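Local coordinates for putative ABC transporter subunit, substrate-binding component (PDB 4EVS), which binds 4-hydroxybenzoate and probably presents this and related benzoate derivatives to an ABC transporter for uptake, at residues 65-68 / 69-73; 158-161 / 162-166; 181-184 / 185-188. All coordinates share one frame; numbering follows the deposited sequence.

Interaction 1: 65-68 / 69-73; sequences QELI and VKEKV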
ATOM      1  N   GLN A  65      -5.304  16.458  14.707  1.00 20.99           N
ATOM      2  CA  GLN A  65      -5.516  17.254  15.908  1.00 21.93           C
ATOM      3  C   GLN A  65      -7.011  17.504  16.126  1.00 21.46           C
ATOM      4  O   GLN A  65      -7.506  17.391  17.250  1.00 22.54           O
ATOM      5  CB  GLN A  65      -4.712  18.572  15.818  1.00 22.53           C
ATOM      6  CG  GLN A  65      -3.202  18.357  15.874  1.00 25.54           C
ATOM      7  CD  GLN A  65      -2.438  19.605  15.579  1.00 26.60           C
ATOM      8  OE1 GLN A  65      -2.851  20.397  14.714  1.00 26.83           O
ATOM      9  NE2 GLN A  65      -1.301  19.798  16.278  1.00 27.31           N
ATOM     10  N   GLU A  66      -7.740  17.805  15.065  1.00 21.51           N
ATOM     11  CA  GLU A  66      -9.197  18.064  15.158  1.00 21.29           C
ATOM     12  C   GLU A  66      -9.909  16.776  15.600  1.00 19.90           C
ATOM     13  O   GLU A  66     -10.884  16.820  16.360  1.00 20.07           O
ATOM     14  CB  GLU A  66      -9.785  18.517  13.806  1.00 24.22           C
ATOM     15  CG  GLU A  66     -11.380  18.719  13.739  1.00 29.94           C
ATOM     16  CD  GLU A  66     -12.351  17.476  13.478  1.00 35.75           C
ATOM     17  OE1 GLU A  66     -11.994  16.362  13.084  1.00 38.22           O
ATOM     18  OE2 GLU A  66     -13.569  17.659  13.682  1.00 42.76           O
ATOM     19  N   LEU A  67      -9.501  15.647  15.041  1.00 19.30           N
ATOM     20  CA  LEU A  67     -10.105  14.361  15.378  1.00 18.66           C
ATOM     21  C   LEU A  67      -9.885  14.017  16.849  1.00 18.54           C
ATOM     22  O   LEU A  67     -10.766  13.478  17.537  1.00 18.14           O
ATOM     23  CB  LEU A  67      -9.575  13.228  14.495  1.00 18.87           C
ATOM     24  CG  LEU A  67     -10.003  13.214  13.032  1.00 18.70           C
ATOM     25  CD1 LEU A  67      -9.092  12.267  12.177  1.00 19.34           C
ATOM     26  CD2 LEU A  67     -11.522  12.833  12.973  1.00 18.42           C
ATOM     27  N   ILE A  68      -8.681  14.280  17.337  1.00 17.97           N
ATOM     28  CA  ILE A  68      -8.364  14.055  18.717  1.00 18.38           C
ATOM     29  C   ILE A  68      -9.150  15.010  19.642  1.00 19.38           C
ATOM     30  O   ILE A  68      -9.759  14.575  20.633  1.00 19.86           O
ATOM     31  CB  ILE A  68      -6.853  14.208  18.952  1.00 19.39           C
ATOM     32  CG1 ILE A  68      -6.121  13.019  18.333  1.00 21.00           C
ATOM     33  CG2 ILE A  68      -6.536  14.316  20.437  1.00 21.02           C
ATOM     34  CD1 ILE A  68      -4.630  13.319  18.050  1.00 21.02           C
ATOM     35  N   VAL A  69      -9.102  16.304  19.341  1.00 20.18           N
ATOM     36  CA  VAL A  69      -9.629  17.328  20.260  1.00 21.32           C
ATOM     37  C   VAL A  69     -11.148  17.534  20.188  1.00 22.03           C
ATOM     38  O   VAL A  69     -11.829  17.615  21.222  1.00 24.09           O
ATOM     39  CB  VAL A  69      -8.897  18.693  20.025  1.00 21.03           C
ATOM     40  CG1 VAL A  69      -9.568  19.794  20.849  1.00 23.95           C
ATOM     41  CG2 VAL A  69      -7.371  18.524  20.314  1.00 22.73           C
ATOM     42  N   LYS A  70     -11.673  17.603  18.971  0.55 22.10           N
ATOM     43  CA  LYS A  70     -13.073  17.957  18.763  0.55 22.80           C
ATOM     44  C   LYS A  70     -13.981  16.714  18.583  0.55 22.61           C
ATOM     45  O   LYS A  70     -15.104  16.647  19.159  0.55 22.93           O
ATOM     46  CB  LYS A  70     -13.185  18.978  17.615  0.55 23.78           C
ATOM     47  CG  LYS A  70     -12.475  20.316  17.939  0.55 24.95           C
ATOM     48  CD  LYS A  70     -12.633  21.443  16.904  0.55 26.78           C
ATOM     49  CE  LYS A  70     -11.862  22.718  17.367  0.55 28.10           C
ATOM     50  NZ  LYS A  70     -11.897  23.877  16.398  0.55 29.03           N
ATOM     51  N   GLU A  71     -13.521  15.723  17.814  1.00 22.92           N
ATOM     52  CA  GLU A  71     -14.261  14.475  17.662  1.00 23.42           C
ATOM     53  C   GLU A  71     -14.051  13.499  18.808  1.00 22.16           C
ATOM     54  O   GLU A  71     -14.875  12.630  19.014  1.00 24.22           O
ATOM     55  CB  GLU A  71     -13.935  13.783  16.347  1.00 24.06           C
ATOM     56  CG  GLU A  71     -14.395  14.560  15.188  1.00 30.15           C
ATOM     57  CD  GLU A  71     -15.900  14.488  15.010  1.00 36.49           C
ATOM     58  OE1 GLU A  71     -16.521  13.459  15.375  1.00 40.46           O
ATOM     59  OE2 GLU A  71     -16.439  15.457  14.470  1.00 41.73           O
ATOM     60  N   LYS A  72     -12.969  13.663  19.556  1.00 21.00           N
ATOM     61  CA  LYS A  72     -12.571  12.768  20.651  1.00 20.73           C
ATOM     62  C   LYS A  72     -12.541  11.304  20.204  1.00 20.20           C
ATOM     63  O   LYS A  72     -13.101  10.415  20.849  1.00 21.83           O
ATOM     64  CB  LYS A  72     -13.483  12.977  21.833  1.00 22.21           C
ATOM     65  CG  LYS A  72     -13.435  14.415  22.368  1.00 25.13           C
ATOM     66  CD  LYS A  72     -14.312  14.561  23.633  1.00 28.20           C
ATOM     67  CE  LYS A  72     -14.373  15.990  24.129  1.00 33.84           C
ATOM     68  NZ  LYS A  72     -15.071  16.089  25.448  1.00 37.69           N
ATOM     69  N   VAL A  73     -11.889  11.058  19.064  1.00 18.36           N
ATOM     70  CA  VAL A  73     -11.670   9.673  18.588  1.00 18.27           C
ATOM     71  C   VAL A  73     -10.770   8.874  19.557  1.00 18.17           C
ATOM     72  O   VAL A  73      -9.914   9.441  20.257  1.00 20.00           O
ATOM     73  CB  VAL A  73     -11.048   9.612  17.161  1.00 17.28           C
ATOM     74  CG1 VAL A  73     -11.945  10.385  16.132  1.00 18.58           C
ATOM     75  CG2 VAL A  73      -9.578  10.083  17.162  1.00 18.42           C
TER

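Interaction 2: 158-161 / 162-166; sequences AFKK and TFEAE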
ATOM      1  N   ALA A 158      16.440  -0.845  -1.385  1.00 17.85           N
ATOM      2  CA  ALA A 158      16.157  -2.284  -1.348  1.00 17.48           C
ATOM      3  C   ALA A 158      16.526  -2.954  -2.680  1.00 17.55           C
ATOM      4  O   ALA A 158      17.154  -4.041  -2.712  1.00 18.27           O
ATOM      5  CB  ALA A 158      14.692  -2.509  -1.041  1.00 16.69           C
ATOM      6  N   PHE A 159      16.133  -2.333  -3.791  1.00 18.10           N
ATOM      7  CA  PHE A 159      16.429  -2.925  -5.115  1.00 17.95           C
ATOM      8  C   PHE A 159      17.922  -2.989  -5.427  1.00 19.75           C
ATOM      9  O   PHE A 159      18.421  -4.023  -5.835  1.00 19.38           O
ATOM     10  CB  PHE A 159      15.641  -2.237  -6.215  1.00 17.83           C
ATOM     11  CG  PHE A 159      15.642  -3.022  -7.506  1.00 17.43           C
ATOM     12  CD1 PHE A 159      16.733  -3.015  -8.338  1.00 16.93           C
ATOM     13  CD2 PHE A 159      14.568  -3.850  -7.833  1.00 19.14           C
ATOM     14  CE1 PHE A 159      16.737  -3.773  -9.473  1.00 18.73           C
ATOM     15  CE2 PHE A 159      14.580  -4.607  -8.964  1.00 18.09           C
ATOM     16  CZ  PHE A 159      15.669  -4.589  -9.787  1.00 17.73           C
ATOM     17  N   LYS A 160      18.624  -1.904  -5.179  1.00 18.56           N
ATOM     18  CA  LYS A 160      20.041  -1.866  -5.443  1.00 19.37           C
ATOM     19  C   LYS A 160      20.734  -2.964  -4.656  1.00 20.88           C
ATOM     20  O   LYS A 160      21.548  -3.705  -5.212  1.00 21.86           O
ATOM     21  CB  LYS A 160      20.617  -0.544  -5.014  1.00 19.77           C
ATOM     22  CG  LYS A 160      20.471   0.577  -5.951  1.00 24.64           C
ATOM     23  CD  LYS A 160      21.301   1.784  -5.428  1.00 29.16           C
ATOM     24  CE  LYS A 160      21.296   2.946  -6.381  1.00 31.08           C
ATOM     25  NZ  LYS A 160      22.015   4.104  -5.811  1.00 32.77           N
ATOM     26  N   LYS A 161      20.489  -3.042  -3.356  1.00 20.72           N
ATOM     27  CA  LYS A 161      21.229  -4.001  -2.527  1.00 22.39           C
ATOM     28  C   LYS A 161      20.998  -5.434  -2.999  1.00 21.83           C
ATOM     29  O   LYS A 161      21.938  -6.231  -3.130  1.00 21.50           O
ATOM     30  CB  LYS A 161      20.854  -3.878  -1.046  1.00 23.87           C
ATOM     31  CG  LYS A 161      21.492  -4.955  -0.179  1.00 29.46           C
ATOM     32  CD  LYS A 161      21.434  -4.673   1.328  1.00 37.01           C
ATOM     33  CE  LYS A 161      22.610  -5.376   2.037  1.00 40.00           C
ATOM     34  NZ  LYS A 161      23.018  -6.673   1.377  1.00 43.09           N
ATOM     35  N   THR A 162      19.735  -5.761  -3.230  1.00 21.02           N
ATOM     36  CA  THR A 162      19.371  -7.124  -3.509  1.00 21.23           C
ATOM     37  C   THR A 162      19.840  -7.537  -4.914  1.00 20.52           C
ATOM     38  O   THR A 162      20.418  -8.614  -5.098  1.00 20.95           O
ATOM     39  CB  THR A 162      17.835  -7.294  -3.368  1.00 20.27           C
ATOM     40  OG1 THR A 162      17.386  -6.832  -2.054  1.00 21.57           O
ATOM     41  CG2 THR A 162      17.444  -8.724  -3.617  1.00 20.20           C
ATOM     42  N   PHE A 163      19.601  -6.673  -5.902  1.00 20.30           N
ATOM     43  CA  PHE A 163      19.894  -6.980  -7.290  1.00 20.09           C
ATOM     44  C   PHE A 163      21.411  -7.056  -7.462  1.00 20.62           C
ATOM     45  O   PHE A 163      21.921  -7.949  -8.159  1.00 20.12           O
ATOM     46  CB  PHE A 163      19.218  -5.966  -8.228  1.00 21.51           C
ATOM     47  CG  PHE A 163      19.349  -6.289  -9.689  1.00 19.68           C
ATOM     48  CD1 PHE A 163      18.830  -7.460 -10.215  1.00 20.74           C
ATOM     49  CD2 PHE A 163      20.053  -5.448 -10.534  1.00 20.60           C
ATOM     50  CE1 PHE A 163      18.975  -7.773 -11.552  1.00 21.00           C
ATOM     51  CE2 PHE A 163      20.166  -5.753 -11.886  1.00 21.16           C
ATOM     52  CZ  PHE A 163      19.645  -6.908 -12.386  1.00 21.34           C
ATOM     53  N   GLU A 164      22.141  -6.139  -6.832  1.00 21.14           N
ATOM     54  CA  GLU A 164      23.605  -6.133  -6.971  1.00 21.58           C
ATOM     55  C   GLU A 164      24.214  -7.382  -6.336  1.00 20.89           C
ATOM     56  O   GLU A 164      25.182  -7.973  -6.849  1.00 21.54           O
ATOM     57  CB  GLU A 164      24.186  -4.825  -6.425  1.00 21.40           C
ATOM     58  CG  GLU A 164      23.862  -3.626  -7.370  1.00 26.00           C
ATOM     59  CD  GLU A 164      24.269  -2.249  -6.810  1.00 28.39           C
ATOM     60  OE1 GLU A 164      25.151  -2.189  -5.936  1.00 31.92           O
ATOM     61  OE2 GLU A 164      23.675  -1.213  -7.232  1.00 31.93           O
ATOM     62  N   ALA A 165      23.619  -7.847  -5.247  1.00 21.75           N
ATOM     63  CA  ALA A 165      24.114  -9.049  -4.559  1.00 22.00           C
ATOM     64  C   ALA A 165      23.942 -10.301  -5.399  1.00 23.20           C
ATOM     65  O   ALA A 165      24.757 -11.234  -5.306  1.00 24.17           O
ATOM     66  CB  ALA A 165      23.410  -9.209  -3.202  1.00 22.48           C
ATOM     67  N   GLU A 166      22.937 -10.292  -6.266  1.00 23.55           N
ATOM     68  CA  GLU A 166      22.685 -11.381  -7.189  1.00 24.27           C
ATOM     69  C   GLU A 166      23.494 -11.262  -8.462  1.00 24.10           C
ATOM     70  O   GLU A 166      23.352 -12.100  -9.370  1.00 25.92           O
ATOM     71  CB  GLU A 166      21.213 -11.387  -7.575  1.00 25.54           C
ATOM     72  CG  GLU A 166      20.318 -11.596  -6.407  1.00 28.79           C
ATOM     73  CD  GLU A 166      18.900 -11.346  -6.743  1.00 32.38           C
ATOM     74  OE1 GLU A 166      18.599 -10.444  -7.589  1.00 32.47           O
ATOM     75  OE2 GLU A 166      18.080 -12.068  -6.145  1.00 35.85           O
TER

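Interaction 3: 181-184 / 185-188; sequences TDFG and PIMQ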
ATOM      1  N   THR A 181       5.611  15.741 -13.789  1.00 19.51           N
ATOM      2  CA  THR A 181       4.479  15.376 -14.626  1.00 20.44           C
ATOM      3  C   THR A 181       4.930  15.036 -16.051  1.00 21.21           C
ATOM      4  O   THR A 181       4.234  14.286 -16.754  1.00 23.35           O
ATOM      5  CB  THR A 181       3.446  16.518 -14.683  1.00 20.57           C
ATOM      6  OG1 THR A 181       4.037  17.628 -15.339  1.00 24.92           O
ATOM      7  CG2 THR A 181       2.971  16.894 -13.281  1.00 22.46           C
ATOM      8  N   ASP A 182       6.077  15.552 -16.495  1.00 22.09           N
ATOM      9  CA  ASP A 182       6.593  15.252 -17.814  1.00 22.82           C
ATOM     10  C   ASP A 182       7.616  14.132 -17.732  1.00 22.16           C
ATOM     11  O   ASP A 182       8.750  14.355 -17.288  1.00 23.87           O
ATOM     12  CB  ASP A 182       7.261  16.519 -18.406  1.00 23.72           C
ATOM     13  CG  ASP A 182       7.847  16.311 -19.775  1.00 26.74           C
ATOM     14  OD1 ASP A 182       7.673  15.206 -20.335  1.00 28.67           O
ATOM     15  OD2 ASP A 182       8.482  17.280 -20.293  1.00 32.61           O
ATOM     16  N   PHE A 183       7.209  12.933 -18.153  1.00 20.69           N
ATOM     17  CA  PHE A 183       8.098  11.752 -18.024  1.00 21.29           C
ATOM     18  C   PHE A 183       8.902  11.471 -19.285  1.00 21.90           C
ATOM     19  O   PHE A 183       9.693  10.549 -19.307  1.00 21.48           O
ATOM     20  CB  PHE A 183       7.297  10.518 -17.580  1.00 21.17           C
ATOM     21  CG  PHE A 183       6.707  10.670 -16.206  1.00 19.29           C
ATOM     22  CD1 PHE A 183       7.500  10.523 -15.091  1.00 19.75           C
ATOM     23  CD2 PHE A 183       5.371  11.009 -16.022  1.00 18.85           C
ATOM     24  CE1 PHE A 183       6.960  10.687 -13.814  1.00 18.94           C
ATOM     25  CE2 PHE A 183       4.857  11.175 -14.732  1.00 20.01           C
ATOM     26  CZ  PHE A 183       5.644  10.991 -13.651  1.00 19.84           C
ATOM     27  N   GLY A 184       8.709  12.298 -20.304  1.00 22.77           N
ATOM     28  CA  GLY A 184       9.482  12.194 -21.552  1.00 23.21           C
ATOM     29  C   GLY A 184      10.980  12.226 -21.304  1.00 23.39           C
ATOM     30  O   GLY A 184      11.710  11.320 -21.752  1.00 23.79           O
ATOM     31  N   PRO A 185      11.451  13.226 -20.534  1.00 24.32           N
ATOM     32  CA  PRO A 185      12.903  13.291 -20.343  1.00 24.19           C
ATOM     33  C   PRO A 185      13.487  12.101 -19.589  1.00 23.91           C
ATOM     34  O   PRO A 185      14.579  11.690 -19.922  1.00 24.78           O
ATOM     35  CB  PRO A 185      13.101  14.610 -19.595  1.00 24.57           C
ATOM     36  CG  PRO A 185      11.928  15.448 -20.016  1.00 26.37           C
ATOM     37  CD  PRO A 185      10.784  14.496 -20.190  1.00 24.19           C
ATOM     38  N   ILE A 186      12.769  11.535 -18.609  1.00 23.10           N
ATOM     39  CA  ILE A 186      13.316  10.365 -17.917  1.00 22.97           C
ATOM     40  C   ILE A 186      13.401   9.162 -18.885  1.00 21.63           C
ATOM     41  O   ILE A 186      14.336   8.373 -18.823  1.00 20.21           O
ATOM     42  CB  ILE A 186      12.530   9.988 -16.609  1.00 24.96           C
ATOM     43  CG1 ILE A 186      13.219   8.822 -15.882  1.00 28.93           C
ATOM     44  CG2 ILE A 186      11.192   9.595 -16.898  1.00 26.85           C
ATOM     45  CD1 ILE A 186      14.669   9.087 -15.388  1.00 33.65           C
HETATM   46  N   MSE A 187      12.421   9.007 -19.770  1.00 21.49           N
HETATM   47  CA  MSE A 187      12.472   7.892 -20.719  1.00 20.73           C
HETATM   48  C   MSE A 187      13.665   8.001 -21.644  1.00 21.50           C
HETATM   49  O   MSE A 187      14.295   7.008 -21.957  1.00 22.47           O
HETATM   50  CB  MSE A 187      11.189   7.779 -21.528  1.00 20.29           C
HETATM   51  CG  MSE A 187       9.982   7.521 -20.698  1.00 20.26           C
HETATM   52 SE   MSE A 187      10.140   6.031 -19.384  0.65 21.43          SE
HETATM   53  CE  MSE A 187       8.882   6.648 -18.109  1.00 22.37           C
ATOM     54  N   GLN A 188      13.996   9.226 -22.027  1.00 21.85           N
ATOM     55  CA  GLN A 188      15.175   9.449 -22.851  1.00 22.83           C
ATOM     56  C   GLN A 188      16.442   9.077 -22.071  1.00 22.34           C
ATOM     57  O   GLN A 188      17.364   8.423 -22.622  1.00 23.00           O
ATOM     58  CB  GLN A 188      15.215  10.891 -23.361  1.00 24.47           C
ATOM     59  CG  GLN A 188      16.356  11.167 -24.309  1.00 26.78           C
ATOM     60  CD  GLN A 188      16.324  10.303 -25.557  1.00 30.91           C
ATOM     61  OE1 GLN A 188      15.263  10.093 -26.156  1.00 34.38           O
ATOM     62  NE2 GLN A 188      17.483   9.781 -25.949  1.00 33.68           N
TER
HETATM   63  O   HOH W   1      11.146  12.923 -16.846  1.00 37.05           O

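Interaction 1: 65-68 / 69-73
The carboxylate of E66 lies against the side chain of E71, five residues further along the chain. E66 OE2 meets E71 CG at 3.5 Å. E66 OE2 also lies 3.7 Å from E71 OE2, a close approach of like charges, with the two carboxylate planes turned 44° apart. A bend at chi2 (-84°) swings the E66 carboxylate to this place. E66 O accepts twice, from K70 N at 2.8 Å and from E71 N at 3.2 Å.

The contact is the C-terminal end of helix 57-69, which leads to strand 75-78 in the six-stranded sheet of the periplasmic binding protein fold. K72 takes positive phi and turns the chain out of the helix. Beyond it, V73 N donates to L67 O at 3.1 Å in a nearly straight bond (175°). L67 CD2 touches V73 CG1 at 4.0 Å.

R50 of strand 43-51 forms salt bridges to both acids and probably offsets their repulsion. Replacing E66 by an alanine removes one carboxylate, which would probably leave R50 with E71 as its remaining acid here and open a gap beside E71 CG. L67 and V73 are buried: L67 packs on V48 and I11, and V73 on K7.

Interaction 2: 158-161 / 162-166
Residues A158 to K161 give their carbonyls to the NH groups of T162 to A165 in regular i to i+4 helical bonds, that from F163 N to F159 O measuring 2.9 Å.

A158 O is gripped twice. T162 N reaches it from one face of the carbonyl plane. T162 OG1 donates to A158 O from the other face, at 2.9 Å. The threonine can do this because OG1 stands beside its own backbone N (chi1 -54°). This folds the hydroxyl back over the preceding turn and occupies it within the helix.

F159 and F163 lie side by side and point the same way. With CG anti to the backbone N in both, the two rings leave the helix on the same side. Their ring centroids are 5.3 Å apart and the planes are inclined at 35°, an oblique pairing. The closest atom is F159 CE1, 3.5 Å from F163 CB and 3.6 Å from F163 CG. F159 is thus wedged against the root of the F163 ring.

K160 and E164 also run alongside each other. E164 OE2 sits 3.8 Å from K160 CB, so the acid touches the base of the lysine chain. K160 NZ is 5.7 Å from E164 OE2, too far for a salt bridge; it makes a weak, long ion pair with E156 instead.

Helix 150-165 is the crossover of a beta-alpha-beta unit. F159 and F163 pack on V142 of strand 141-147, and F159 also stacks on F199 of strand 197-201. A158 and T162 face helix 123-136 through F124 and A131, while K160 and E164 lean on A173 and V170 of strand 169-176.

Interaction 3: 181-184 / 185-188
D182 and P185 meet at the N-terminal end of helix 184-193, in the second lobe of the periplasmic binding protein fold. D182 forms an Asx turn: its OD1 accepts from G184 N at 3.1 Å, a capping bond that meets the carboxylate from above its plane.

P185 comes first. P185 CD rests 3.2 Å from D182 OD1, and the two side chains cross at about a right angle. Proline has no N-H to offer, which costs little in the first turn of a helix.

I186 follows. A water accepts from I186 N at 2.8 Å and donates to D182 O, bridging the approach loop to the new helix. With CG1 anti to the backbone N (chi1 -176°), I186 turns CG2 back to the edge of the F183 ring, near the ring plane. I186 CG2 is also tight against F183 O, at 3.0 Å.

M187 is a selenomethionine. M187 N donates to F183 O at 3.2 Å. The chain bends at chi2, and M187 CE comes to 4.2 Å from F183 CB. F183 and M187 are buried against helix 206-217, where both touch A214; M187 also touches F211 and Y215.

Q188 closes the series. Its side-chain NE2 bonds weakly to D192, while Q188 N donates to G184 O at 3.1 Å with an N-H...O angle of 157°.

In the fold
The three contacts follow one another along the chain, and none nests in or crosses another. Each is local and closes only a turn or so of backbone. Interaction 1 ends helix 57-69, beside the sheet built on strands 5-12 and 43-51. The chain later enters the second sheet. Interaction 2 lies in the last turns of helix 150-165. After strand 169-176, interaction 3 starts helix 184-193. Interactions 2 and 3 both pack on that strand, with nearest atoms about 13 Å apart. Interactions 1 and 2 lie on opposite sides of the chain centre, about 44 Å apart between centres. 4-Hydroxybenzoate binds between the two lobes, touching none of the three.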